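Local coordinates for protein ATP-dependent DNA helicase RecQ (Porphyromonas gingivalis, PDB 3IUO) that probably couples ATP hydrolysis to the 3'-5' unwinding of duplex DNA in repair and recombination, and is represented here by its C-terminal domain, at residues D37-H42 with P47-E52; N64-I69 with R113-S118; F82-E87 with Q98-D103. One frame throughout, in Å; residues are numbered along the deposited sequence.

Interaction 1: residues D37-H42 with P47-E52; sequences DIAVSH and PELLSE
Ile38 and Leu49 meet through methyl groups, and the CG2 of Ile38 that takes part also lies at the edge of the His42 ring, in its plane. The imidazole itself stays back from residues 47-52. It touches Met21, and its NE2 is hydrogen-bonded to OE1 of Gln28, so the ring belongs to the side facing helix 15-30.

CG2 of Ile38 approaches CD1 of Leu49 to 3.9 Å, the two side chains crossing at about a right angle. The other branch of the leucine reaches further in: Leu49 CD2 comes within 3.4 Å of the backbone N of Ala39 and 3.7 Å of Ala39 CB. With CG anti to the backbone N (chi1 178°), Leu49 points toward helix 35-41, with CD1 on Ile38 and CD2 in the angle between Ile38 and Ala39. Ala39, having only CB, lets the backbones draw close, and its CA lies 5.5 Å from that of Leu49.

Behind this apolar patch, the carbonyl O of Ile38 accepts a hydrogen bond from Ser41 OG (2.7 Å), which also bonds Gln28 NE2. Leu44, in the turn between the helices, packs on Leu49, and Val33 on Ile38.

Both helices lie in the RecQ-1-like helix-turn-helix region, and a short helix joined by a short connection to a longer one is consistent with that motif. No hydrogen bond crosses between the segments: three buried residues meet by apolar packing, while the polar ends of Ser41 and His42 are bonded to Gln28 of helix 15-30.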
loop_
_atom_site.group_PDB
_atom_site.type_symbol
_atom_site.label_atom_id
_atom_site.label_comp_id
_atom_site.label_asym_id
_atom_site.label_seq_id
_atom_site.Cartn_x
_atom_site.Cartn_y
_atom_site.Cartn_z
ATOM N N ASP B 37 4.867 -21.862 -14.460
ATOM C CA ASP B 37 6.055 -22.693 -14.686
ATOM C C ASP B 37 7.218 -22.305 -13.773
ATOM O O ASP B 37 7.942 -23.174 -13.272
ATOM C CB ASP B 37 6.498 -22.672 -16.155
ATOM C CG ASP B 37 5.513 -23.365 -17.079
ATOM O OD1 ASP B 37 4.625 -24.104 -16.593
ATOM O OD2 ASP B 37 5.639 -23.171 -18.307
ATOM N N ILE B 38 7.385 -21.007 -13.533
ATOM C CA ILE B 38 8.386 -20.561 -12.578
ATOM C C ILE B 38 8.084 -21.148 -11.178
ATOM O O ILE B 38 8.974 -21.666 -10.520
ATOM C CB ILE B 38 8.469 -18.997 -12.520
ATOM C CG1 ILE B 38 8.921 -18.426 -13.868
ATOM C CG2 ILE B 38 9.409 -18.556 -11.420
ATOM C CD1 ILE B 38 8.966 -16.878 -13.924
ATOM N N ALA B 39 6.826 -21.068 -10.746
ATOM C CA ALA B 39 6.399 -21.636 -9.460
ATOM C C ALA B 39 6.844 -23.085 -9.339
ATOM O O ALA B 39 7.547 -23.447 -8.392
ATOM C CB ALA B 39 4.878 -21.548 -9.316
ATOM N N VAL B 40 6.461 -23.897 -10.320
ATOM C CA VAL B 40 6.750 -25.335 -10.264
ATOM C C VAL B 40 8.252 -25.606 -10.217
ATOM O O VAL B 40 8.701 -26.444 -9.433
ATOM C CB VAL B 40 5.981 -26.169 -11.345
ATOM C CG1 VAL B 40 4.479 -25.884 -11.282
ATOM C CG2 VAL B 40 6.526 -25.945 -12.766
ATOM N N SER B 41 9.024 -24.836 -10.991
ATOM C CA SER B 41 10.493 -24.970 -11.023
ATOM C C SER B 41 11.182 -24.694 -9.680
ATOM O O SER B 41 12.292 -25.158 -9.448
ATOM C CB SER B 41 11.102 -24.073 -12.105
ATOM O OG SER B 41 11.191 -22.730 -11.676
ATOM N N HIS B 42 10.529 -23.930 -8.808
ATOM C CA HIS B 42 11.067 -23.626 -7.475
ATOM C C HIS B 42 10.329 -24.338 -6.335
ATOM O O HIS B 42 10.535 -24.027 -5.156
ATOM C CB HIS B 42 11.081 -22.115 -7.251
ATOM C CG HIS B 42 12.054 -21.396 -8.128
ATOM N ND1 HIS B 42 13.417 -21.524 -7.975
ATOM C CD2 HIS B 42 11.867 -20.550 -9.170
ATOM C CE1 HIS B 42 14.028 -20.784 -8.885
ATOM N NE2 HIS B 42 13.110 -20.191 -9.624
ATOM N N PRO B 47 0.385 -18.927 -5.150
ATOM C CA PRO B 47 0.400 -17.777 -4.244
ATOM C C PRO B 47 1.757 -17.517 -3.592
ATOM O O PRO B 47 2.108 -16.348 -3.372
ATOM C CB PRO B 47 -0.640 -18.153 -3.191
ATOM C CG PRO B 47 -1.533 -19.087 -3.885
ATOM C CD PRO B 47 -0.651 -19.899 -4.764
ATOM N N GLU B 48 2.511 -18.575 -3.306
ATOM C CA GLU B 48 3.866 -18.422 -2.789
ATOM C C GLU B 48 4.761 -17.746 -3.823
ATOM O O GLU B 48 5.591 -16.917 -3.465
ATOM C CB GLU B 48 4.479 -19.765 -2.395
ATOM C CG GLU B 48 3.881 -20.412 -1.141
ATOM C CD GLU B 48 4.304 -21.875 -0.947
ATOM O OE1 GLU B 48 4.680 -22.558 -1.928
ATOM O OE2 GLU B 48 4.233 -22.358 0.199
ATOM N N LEU B 49 4.607 -18.108 -5.090
ATOM C CA LEU B 49 5.376 -17.410 -6.135
ATOM C C LEU B 49 5.018 -15.918 -6.168
ATOM O O LEU B 49 5.903 -15.059 -6.227
ATOM C CB LEU B 49 5.182 -18.070 -7.505
ATOM C CG LEU B 49 5.932 -17.327 -8.618
ATOM C CD1 LEU B 49 7.443 -17.243 -8.363
ATOM C CD2 LEU B 49 5.622 -17.968 -9.915
ATOM N N LEU B 50 3.720 -15.616 -6.114
ATOM C CA LEU B 50 3.272 -14.236 -6.083
ATOM C C LEU B 50 3.929 -13.467 -4.950
ATOM O O LEU B 50 4.331 -12.309 -5.147
ATOM C CB LEU B 50 1.743 -14.130 -5.998
ATOM C CG LEU B 50 0.946 -14.576 -7.235
ATOM C CD1 LEU B 50 -0.545 -14.591 -6.918
ATOM C CD2 LEU B 50 1.225 -13.707 -8.447
ATOM N N SER B 51 4.042 -14.107 -3.779
ATOM C CA SER B 51 4.680 -13.445 -2.640
ATOM C C SER B 51 6.140 -13.115 -2.923
ATOM O O SER B 51 6.616 -12.043 -2.564
ATOM C CB SER B 51 4.534 -14.262 -1.383
ATOM O OG SER B 51 3.170 -14.358 -1.015
ATOM N N GLU B 52 6.847 -14.036 -3.571
ATOM C CA GLU B 52 8.245 -13.761 -3.937
ATOM C C GLU B 52 8.382 -12.652 -4.980
ATOM O O GLU B 52 9.254 -11.784 -4.862
ATOM C CB GLU B 52 8.927 -15.016 -4.476
ATOM C CG GLU B 52 8.930 -16.181 -3.504
ATOM C CD GLU B 52 9.836 -15.986 -2.299
ATOM O OE1 GLU B 52 10.720 -15.105 -2.326
ATOM O OE2 GLU B 52 9.683 -16.756 -1.324
#

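Interaction 2: residues N64-I69 with R113-S118; sequences NIDYFI and RIKFLS
Lys115 brings its ammonium to the carboxylate of Asp66, forming a salt bridge and hydrogen bond with NZ 2.9 Å from OD1. The approach is from above the carboxylate plane, 36° out of it, and the two side chains stand at about a right angle. The lysine runs extended as far as CE and then bends at its last torsion (chi4 68°), which turns NZ toward the acid. Its CD also lies 3.5 Å from the same OD1.

The apolar share is carried by isoleucines. CD1 of Ile65 touches CG2 of Ile114 at 3.9 Å, again crosswise, and CD1 of Ile69 rests beside the aliphatic part of Lys115, 4.1 Å from CB. The lysine thus offers methylenes to the buried side and charge to the acid.

In the next shell, Asn64 OD1 accepts the backbone N of Asp66 at 2.9 Å, an Asx turn that fixes the chain just where helix 66-72 begins and so probably orients the carboxylate. Ile65 occupies the N-cap position. Glu119 forms a second salt bridge to Lys115 NZ; with an acid on each of two helices, the ammonium is probably well stabilised in its charged form. Ser118 OG is hydrogen-bonded to Ile63 O, tying helix 106-121 to the chain before Asn64.

Around this, Val53 and Val57 of helix 46-58 cover Ile114, Leu35 of helix 35-41 meets Ile65, and helix 75-87 contributes Leu78 against Ile69 and Phe82 against Lys115. The contact therefore lies buried where the start of helix 66-72 meets helix 106-121, with helices 35-41, 46-58 and 75-87 packing around it.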
loop_
_atom_site.group_PDB
_atom_site.type_symbol
_atom_site.label_atom_id
_atom_site.label_comp_id
_atom_site.label_asym_id
_atom_site.label_seq_id
_atom_site.Cartn_x
_atom_site.Cartn_y
_atom_site.Cartn_z
ATOM N N ASN B 64 8.761 -7.114 -15.867
ATOM C CA ASN B 64 7.626 -7.044 -16.727
ATOM C C ASN B 64 6.966 -8.389 -16.900
ATOM O O ASN B 64 7.555 -9.304 -17.453
ATOM C CB ASN B 64 7.984 -6.438 -18.083
ATOM C CG ASN B 64 6.733 -5.991 -18.809
ATOM O OD1 ASN B 64 5.932 -6.812 -19.224
ATOM N ND2 ASN B 64 6.510 -4.677 -18.866
ATOM N N ILE B 65 5.724 -8.495 -16.423
ATOM C CA ILE B 65 4.964 -9.751 -16.556
ATOM C C ILE B 65 3.774 -9.663 -17.531
ATOM O O ILE B 65 2.836 -10.459 -17.439
ATOM C CB ILE B 65 4.503 -10.292 -15.158
ATOM C CG1 ILE B 65 3.622 -9.280 -14.430
ATOM C CG2 ILE B 65 5.734 -10.617 -14.290
ATOM C CD1 ILE B 65 2.748 -9.902 -13.326
ATOM N N ASP B 66 3.792 -8.670 -18.419
ATOM C CA ASP B 66 2.710 -8.501 -19.411
ATOM C C ASP B 66 2.516 -9.745 -20.252
ATOM O O ASP B 66 1.373 -10.105 -20.547
ATOM C CB ASP B 66 2.979 -7.337 -20.370
ATOM C CG ASP B 66 2.929 -5.984 -19.696
ATOM O OD1 ASP B 66 2.501 -5.900 -18.522
ATOM O OD2 ASP B 66 3.330 -4.995 -20.357
ATOM N N TYR B 67 3.613 -10.411 -20.625
ATOM C CA TYR B 67 3.543 -11.607 -21.463
ATOM C C TYR B 67 2.657 -12.680 -20.825
ATOM O O TYR B 67 1.932 -13.384 -21.510
ATOM C CB TYR B 67 4.948 -12.158 -21.697
ATOM C CG TYR B 67 5.613 -12.744 -20.474
ATOM C CD1 TYR B 67 5.535 -14.104 -20.194
ATOM C CD2 TYR B 67 6.336 -11.931 -19.592
ATOM C CE1 TYR B 67 6.147 -14.644 -19.072
ATOM C CE2 TYR B 67 6.952 -12.459 -18.459
ATOM C CZ TYR B 67 6.843 -13.810 -18.202
ATOM O OH TYR B 67 7.468 -14.331 -17.096
ATOM N N PHE B 68 2.720 -12.791 -19.502
ATOM C CA PHE B 68 1.939 -13.785 -18.784
ATOM C C PHE B 68 0.501 -13.316 -18.542
ATOM O O PHE B 68 -0.450 -14.054 -18.806
ATOM C CB PHE B 68 2.652 -14.182 -17.486
ATOM C CG PHE B 68 1.868 -15.138 -16.621
ATOM C CD1 PHE B 68 1.841 -16.494 -16.911
ATOM C CD2 PHE B 68 1.172 -14.673 -15.505
ATOM C CE1 PHE B 68 1.125 -17.384 -16.107
ATOM C CE2 PHE B 68 0.465 -15.536 -14.707
ATOM C CZ PHE B 68 0.435 -16.908 -15.006
ATOM N N ILE B 69 0.344 -12.093 -18.052
ATOM C CA ILE B 69 -0.989 -11.524 -17.810
ATOM C C ILE B 69 -1.820 -11.543 -19.092
ATOM O O ILE B 69 -2.975 -11.987 -19.078
ATOM C CB ILE B 69 -0.910 -10.098 -17.254
ATOM C CG1 ILE B 69 -0.341 -10.145 -15.828
ATOM C CG2 ILE B 69 -2.282 -9.393 -17.340
ATOM C CD1 ILE B 69 -0.207 -8.801 -15.222
ATOM N N ARG B 113 -1.556 -5.778 -9.653
ATOM C CA ARG B 113 -0.895 -4.890 -8.689
ATOM C C ARG B 113 0.640 -4.964 -8.884
ATOM O O ARG B 113 1.308 -3.937 -8.827
ATOM C CB ARG B 113 -1.304 -5.306 -7.279
ATOM C CG ARG B 113 -0.669 -4.476 -6.160
ATOM C CD ARG B 113 -1.219 -4.848 -4.808
ATOM N NE ARG B 113 -0.528 -4.103 -3.738
ATOM C CZ ARG B 113 0.560 -4.543 -3.127
ATOM N NH1 ARG B 113 1.099 -5.707 -3.485
ATOM N NH2 ARG B 113 1.126 -3.799 -2.190
ATOM N N ILE B 114 1.175 -6.157 -9.119
ATOM C CA ILE B 114 2.627 -6.300 -9.457
ATOM C C ILE B 114 2.979 -5.470 -10.671
ATOM O O ILE B 114 3.953 -4.703 -10.660
ATOM C CB ILE B 114 3.019 -7.784 -9.644
ATOM C CG1 ILE B 114 3.014 -8.482 -8.270
ATOM C CG2 ILE B 114 4.352 -7.950 -10.383
ATOM C CD1 ILE B 114 2.821 -9.986 -8.378
ATOM N N LYS B 115 2.182 -5.610 -11.734
ATOM C CA LYS B 115 2.403 -4.866 -12.975
ATOM C C LYS B 115 2.396 -3.347 -12.684
ATOM O O LYS B 115 3.295 -2.597 -13.101
ATOM C CB LYS B 115 1.291 -5.230 -13.950
ATOM C CG LYS B 115 1.274 -4.353 -15.201
ATOM C CD LYS B 115 0.153 -4.799 -16.100
ATOM C CE LYS B 115 -0.197 -3.739 -17.142
ATOM N NZ LYS B 115 0.916 -3.551 -18.138
ATOM N N PHE B 116 1.380 -2.906 -11.972
ATOM C CA PHE B 116 1.233 -1.497 -11.695
ATOM C C PHE B 116 2.379 -0.940 -10.844
ATOM O O PHE B 116 2.927 0.127 -11.161
ATOM C CB PHE B 116 -0.112 -1.252 -10.991
ATOM C CG PHE B 116 -0.317 0.163 -10.538
ATOM C CD1 PHE B 116 -0.763 1.143 -11.416
ATOM C CD2 PHE B 116 -0.059 0.488 -9.227
ATOM C CE1 PHE B 116 -0.963 2.449 -10.986
ATOM C CE2 PHE B 116 -0.248 1.801 -8.782
ATOM C CZ PHE B 116 -0.690 2.768 -9.672
ATOM N N LEU B 117 2.684 -1.610 -9.722
ATOM C CA LEU B 117 3.770 -1.100 -8.844
ATOM C C LEU B 117 5.100 -1.043 -9.550
ATOM O O LEU B 117 5.858 -0.053 -9.380
ATOM C CB LEU B 117 3.907 -1.963 -7.596
ATOM C CG LEU B 117 2.724 -1.902 -6.637
ATOM C CD1 LEU B 117 2.951 -2.909 -5.507
ATOM C CD2 LEU B 117 2.440 -0.479 -6.087
ATOM N N SER B 118 5.389 -2.085 -10.319
ATOM C CA SER B 118 6.664 -2.108 -11.071
ATOM C C SER B 118 6.716 -0.940 -12.064
ATOM O O SER B 118 7.700 -0.182 -12.131
ATOM C CB SER B 118 6.831 -3.422 -11.817
ATOM O OG SER B 118 8.054 -3.421 -12.508
#

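Interaction 3: residues F82-E87 with Q98-D103; sequences FEYFKE and QELGKD
Leu100 packs firmly on Tyr84, and this pair is the dense part of the contact. CD1 of the leucine lies over one face of the phenol ring, 4.0 Å from its centroid and 29° off the ring normal, a CH-pi contact. It is displaced toward the inner rim, 3.6 Å from Tyr84 CG, while CD2 reaches back to Tyr84 CB at 3.9 Å. The tyrosine extends toward helix 93-100 because its CG is anti to the backbone N (chi1 166°).

Within the same helix, Phe85 completes the packing: Tyr84 CD2 stands 3.8 Å above the plane of the Phe85 ring, over its centre. Ala96 of helix 93-100 touches both aromatic residues, and Glu95 also meets Tyr84.

The solvent side is the outer rim of the phenol, where the contact is small and Glu99 is exposed. There Glu99 CB approaches Tyr84 CE1 obliquely at 3.6 Å, and Glu99 CG lies 4.1 Å from Tyr84 OH. After this aliphatic contact, the glutamate chain bends at chi2 and its carboxylate leads away, lying nearly parallel to the phenol ring with the planes 6° apart. OE2 of Glu99 is held instead by its neighbour: Gln98 NE2 donates to it at 3.0 Å, on the anti side of the carboxylate. This polar pair belongs to the exposed surface and does not join the two segments.

No hydrogen bond crosses here. Consecutive helices 75-87 and 93-100, joined by a short loop, pack through Tyr84 and Leu100 at the periphery of an all-helical domain.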
loop_
_atom_site.group_PDB
_atom_site.type_symbol
_atom_site.label_atom_id
_atom_site.label_comp_id
_atom_site.label_asym_id
_atom_site.label_seq_id
_atom_site.Cartn_x
_atom_site.Cartn_y
_atom_site.Cartn_z
ATOM N N PHE B 82 -6.477 -2.477 -13.475
ATOM C CA PHE B 82 -5.367 -1.530 -13.703
ATOM C C PHE B 82 -5.903 -0.124 -13.442
ATOM O O PHE B 82 -5.242 0.709 -12.792
ATOM C CB PHE B 82 -4.817 -1.727 -15.131
ATOM C CG PHE B 82 -3.383 -1.251 -15.372
ATOM C CD1 PHE B 82 -2.413 -1.263 -14.404
ATOM C CD2 PHE B 82 -2.996 -0.898 -16.669
ATOM C CE1 PHE B 82 -1.075 -0.816 -14.689
ATOM C CE2 PHE B 82 -1.684 -0.489 -16.962
ATOM C CZ PHE B 82 -0.726 -0.443 -15.950
ATOM N N GLU B 83 -7.102 0.151 -13.964
ATOM C CA GLU B 83 -7.735 1.447 -13.735
ATOM C C GLU B 83 -7.988 1.715 -12.265
ATOM O O GLU B 83 -7.756 2.844 -11.778
ATOM C CB GLU B 83 -9.041 1.583 -14.505
ATOM C CG GLU B 83 -9.382 3.027 -14.727
ATOM C CD GLU B 83 -8.492 3.717 -15.802
ATOM O OE1 GLU B 83 -7.657 3.054 -16.483
ATOM O OE2 GLU B 83 -8.646 4.945 -15.982
ATOM N N TYR B 84 -8.427 0.681 -11.543
ATOM C CA TYR B 84 -8.553 0.800 -10.096
ATOM C C TYR B 84 -7.235 1.281 -9.462
ATOM O O TYR B 84 -7.225 2.246 -8.679
ATOM C CB TYR B 84 -9.015 -0.525 -9.449
ATOM C CG TYR B 84 -8.806 -0.481 -7.970
ATOM C CD1 TYR B 84 -9.754 0.113 -7.137
ATOM C CD2 TYR B 84 -7.602 -0.936 -7.411
ATOM C CE1 TYR B 84 -9.522 0.242 -5.753
ATOM C CE2 TYR B 84 -7.350 -0.819 -6.052
ATOM C CZ TYR B 84 -8.311 -0.249 -5.223
ATOM O OH TYR B 84 -8.075 -0.141 -3.884
ATOM N N PHE B 85 -6.120 0.658 -9.821
ATOM C CA PHE B 85 -4.853 1.080 -9.210
ATOM C C PHE B 85 -4.436 2.495 -9.609
ATOM O O PHE B 85 -3.940 3.297 -8.783
ATOM C CB PHE B 85 -3.748 0.035 -9.455
ATOM C CG PHE B 85 -3.879 -1.170 -8.551
ATOM C CD1 PHE B 85 -3.651 -1.028 -7.168
ATOM C CD2 PHE B 85 -4.273 -2.399 -9.064
ATOM C CE1 PHE B 85 -3.824 -2.129 -6.304
ATOM C CE2 PHE B 85 -4.427 -3.517 -8.217
ATOM C CZ PHE B 85 -4.191 -3.382 -6.839
ATOM N N LYS B 86 -4.644 2.833 -10.879
ATOM C CA LYS B 86 -4.308 4.164 -11.345
ATOM C C LYS B 86 -5.049 5.251 -10.587
ATOM O O LYS B 86 -4.501 6.318 -10.376
ATOM C CB LYS B 86 -4.598 4.307 -12.842
ATOM C CG LYS B 86 -3.587 3.606 -13.675
ATOM C CD LYS B 86 -4.020 3.616 -15.144
ATOM C CE LYS B 86 -2.896 3.173 -16.041
ATOM N NZ LYS B 86 -2.672 1.749 -15.784
ATOM N N GLU B 87 -6.296 4.961 -10.203
ATOM C CA GLU B 87 -7.147 5.915 -9.499
ATOM C C GLU B 87 -7.073 5.824 -7.975
ATOM O O GLU B 87 -7.604 6.662 -7.288
ATOM C CB GLU B 87 -8.604 5.785 -9.958
ATOM C CG GLU B 87 -8.777 6.133 -11.444
ATOM C CD GLU B 87 -8.256 7.533 -11.823
ATOM O OE1 GLU B 87 -7.517 7.645 -12.835
ATOM O OE2 GLU B 87 -8.578 8.527 -11.128
ATOM N N GLN B 98 -11.435 -5.021 -0.919
ATOM C CA GLN B 98 -12.671 -4.404 -0.431
ATOM C C GLN B 98 -13.403 -3.783 -1.607
ATOM O O GLN B 98 -14.629 -3.889 -1.728
ATOM C CB GLN B 98 -12.318 -3.340 0.605
ATOM C CG GLN B 98 -13.476 -2.701 1.340
ATOM C CD GLN B 98 -12.986 -1.612 2.260
ATOM O OE1 GLN B 98 -12.806 -1.836 3.458
ATOM N NE2 GLN B 98 -12.734 -0.427 1.701
ATOM N N GLU B 99 -12.635 -3.158 -2.495
ATOM C CA GLU B 99 -13.224 -2.448 -3.624
ATOM C C GLU B 99 -13.539 -3.363 -4.816
ATOM O O GLU B 99 -14.533 -3.133 -5.524
ATOM C CB GLU B 99 -12.344 -1.262 -4.044
ATOM C CG GLU B 99 -12.067 -0.195 -2.936
ATOM C CD GLU B 99 -13.335 0.380 -2.287
ATOM O OE1 GLU B 99 -14.331 0.590 -3.001
ATOM O OE2 GLU B 99 -13.327 0.643 -1.060
ATOM N N LEU B 100 -12.738 -4.419 -5.003
ATOM C CA LEU B 100 -12.802 -5.273 -6.210
ATOM C C LEU B 100 -13.137 -6.767 -6.000
ATOM O O LEU B 100 -13.323 -7.487 -6.978
ATOM C CB LEU B 100 -11.487 -5.215 -6.983
ATOM C CG LEU B 100 -10.917 -3.872 -7.439
ATOM C CD1 LEU B 100 -9.447 -4.043 -7.814
ATOM C CD2 LEU B 100 -11.698 -3.289 -8.605
ATOM N N GLY B 101 -13.177 -7.227 -4.748
ATOM C CA GLY B 101 -13.206 -8.661 -4.429
ATOM C C GLY B 101 -14.460 -9.436 -4.787
ATOM O O GLY B 101 -14.478 -10.669 -4.733
ATOM N N LYS B 102 -15.507 -8.718 -5.163
ATOM C CA LYS B 102 -16.746 -9.356 -5.579
ATOM C C LYS B 102 -16.750 -9.671 -7.081
ATOM O O LYS B 102 -17.614 -10.420 -7.562
ATOM C CB LYS B 102 -17.952 -8.487 -5.188
ATOM C CG LYS B 102 -18.081 -8.200 -3.683
ATOM C CD LYS B 102 -18.687 -9.362 -2.902
ATOM C CE LYS B 102 -18.996 -8.949 -1.466
ATOM N NZ LYS B 102 -19.914 -9.896 -0.766
ATOM N N ASP B 103 -15.780 -9.117 -7.810
ATOM C CA ASP B 103 -15.691 -9.281 -9.269
ATOM C C ASP B 103 -14.407 -9.996 -9.709
ATOM O O ASP B 103 -14.400 -10.731 -10.710
ATOM C CB ASP B 103 -15.781 -7.916 -9.964
ATOM C CG ASP B 103 -17.118 -7.228 -9.731
ATOM O OD1 ASP B 103 -18.163 -7.790 -10.109
ATOM O OD2 ASP B 103 -17.118 -6.118 -9.165
#

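How the interactions relate
Along the chain, interaction 1 closes before interaction 2 opens, and interaction 3 is nested inside the loop that interaction 2 closes. Interactions 1 and 2 have centres about 15 Å apart and touch where Leu50 CD2 meets Ile114 CD1 at 4.0 Å, so helix 46-58 is shared ground between them. Interaction 3 lies about 15 Å from interaction 2 between centres. Phe82 and Phe85 bridge the two, with Phe85 CZ 3.5 Å from Arg113 CB. Interactions 1 and 3 sit on opposite sides of the chain's centre, their nearest atoms about 12 Å apart. Helix 106-121 thus mediates between the helix-turn-helix region and the peripheral helices 75-87 and 93-100.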